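Local coordinates for protein Pex (PDB 2E1N) that modifies the cyanobacterial circadian clock as a period extender and, as a winged-helix member of the PadR-like family, probably acts by binding DNA, at residues Y29-K32 against E33-V36. Residues are numbered along the deposited sequence; the frame is centred on the assembly and turned at random.
Sequences YLSK and ELAV
Ser31 is the N-cap residue of helix 32-43: its OG accepts the amide of Leu34, OG to N 3.1 Å, in a nearly straight bond of 169°. A chi1 of 64° swings OG round to face that amide. The same hydroxyl gives a weak hydrogen bond to Glu33 OE1, so OG accepts one good bond and donates one weak one. Glu33 curls back through a bend at chi2 (81°), which brings its carboxylate alongside the chain of Lys32. There Lys32 NZ closes a salt bridge on the syn side of Glu33 OE2 at 3.1 Å, tilted out of the carboxylate plane, while CG of the lysine lies 3.5 Å from Glu33 CD. With an alanine at Glu33, the lysine ammonium would probably lose this mate and the serine hydroxyl its carboxylate acceptor. Within the same turn, Ala35 N bonds Ser31 O at 2.8 Å, and Leu30 CB packs against Leu34 CB. Asp17 of the second subunit brings a like charge close to Glu33 OE2, which Lys32 probably helps offset. Leu30 and Leu34 reach helix 110-123 at Trp118 and Tyr121, Ala35 and Val36 meet helix 68-80, and Phe21 and Phe22 of the second subunit pack on Ser31 and Leu34.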
loop_
_atom_site.group_PDB
_atom_site.type_symbol
_atom_site.label_atom_id
_atom_site.label_comp_id
_atom_site.label_asym_id
_atom_site.label_seq_id
_atom_site.Cartn_x
_atom_site.Cartn_y
_atom_site.Cartn_z
ATOM N N TYR B 29 -4.667 -3.609 -4.648
ATOM C CA TYR B 29 -6.093 -3.900 -4.575
ATOM C C TYR B 29 -6.744 -3.139 -3.425
ATOM O O TYR B 29 -6.216 -3.091 -2.296
ATOM C CB TYR B 29 -6.347 -5.396 -4.405
ATOM C CG TYR B 29 -6.262 -6.169 -5.711
ATOM C CD1 TYR B 29 -5.130 -6.817 -6.073
ATOM C CD2 TYR B 29 -7.312 -6.172 -6.614
ATOM C CE1 TYR B 29 -5.050 -7.494 -7.290
ATOM C CE2 TYR B 29 -7.246 -6.853 -7.821
ATOM C CZ TYR B 29 -6.135 -7.529 -8.149
ATOM O OH TYR B 29 -6.076 -8.160 -9.374
ATOM N N LEU B 30 -7.896 -2.558 -3.682
ATOM C CA LEU B 30 -8.631 -1.875 -2.607
ATOM C C LEU B 30 -9.102 -2.830 -1.520
ATOM O O LEU B 30 -9.597 -3.931 -1.808
ATOM C CB LEU B 30 -9.829 -1.126 -3.161
ATOM C CG LEU B 30 -9.596 -0.077 -4.224
ATOM C CD1 LEU B 30 -10.910 0.653 -4.549
ATOM C CD2 LEU B 30 -8.524 0.894 -3.865
ATOM N N SER B 31 -8.952 -2.411 -0.257
ATOM C CA SER B 31 -9.612 -3.099 0.822
ATOM C C SER B 31 -11.111 -2.870 0.728
ATOM O O SER B 31 -11.580 -1.959 0.020
ATOM C CB SER B 31 -9.129 -2.521 2.143
ATOM O OG SER B 31 -9.536 -1.131 2.216
ATOM N N LYS B 32 -11.890 -3.653 1.467
ATOM C CA LYS B 32 -13.350 -3.494 1.403
ATOM C C LYS B 32 -13.746 -2.066 1.879
ATOM O O LYS B 32 -14.659 -1.431 1.338
ATOM C CB LYS B 32 -14.015 -4.602 2.209
ATOM C CG LYS B 32 -13.612 -4.631 3.696
ATOM C CD LYS B 32 -14.243 -5.868 4.395
ATOM C CE LYS B 32 -14.091 -5.844 5.887
ATOM N NZ LYS B 32 -12.689 -6.069 6.317
ATOM N N GLU B 33 -13.007 -1.527 2.839
ATOM C CA GLU B 33 -13.284 -0.199 3.338
ATOM C C GLU B 33 -13.054 0.880 2.305
ATOM O O GLU B 33 -13.910 1.757 2.105
ATOM C CB GLU B 33 -12.453 0.092 4.580
ATOM C CG GLU B 33 -12.694 -0.857 5.712
ATOM C CD GLU B 33 -11.951 -2.181 5.617
ATOM O OE1 GLU B 33 -11.116 -2.446 4.709
ATOM O OE2 GLU B 33 -12.238 -3.004 6.501
ATOM N N LEU B 34 -11.925 0.805 1.601
ATOM C CA LEU B 34 -11.660 1.750 0.538
ATOM C C LEU B 34 -12.595 1.553 -0.627
ATOM O O LEU B 34 -12.994 2.539 -1.265
ATOM C CB LEU B 34 -10.235 1.603 -0.009
ATOM C CG LEU B 34 -9.163 2.078 0.940
ATOM C CD1 LEU B 34 -7.813 1.402 0.649
ATOM C CD2 LEU B 34 -9.111 3.604 0.799
ATOM N N ALA B 35 -12.969 0.311 -0.904
ATOM C CA ALA B 35 -13.909 0.053 -2.022
ATOM C C ALA B 35 -15.289 0.675 -1.775
ATOM O O ALA B 35 -15.890 1.203 -2.710
ATOM C CB ALA B 35 -14.049 -1.431 -2.272
ATOM N N VAL B 36 -15.806 0.601 -0.547
ATOM C CA VAL B 36 -17.060 1.271 -0.224
ATOM C C VAL B 36 -16.979 2.772 -0.519
ATOM O O VAL B 36 -17.882 3.350 -1.127
ATOM C CB VAL B 36 -17.499 0.987 1.236
ATOM C CG1 VAL B 36 -18.660 2.010 1.626
ATOM C CG2 VAL B 36 -17.921 -0.405 1.389
#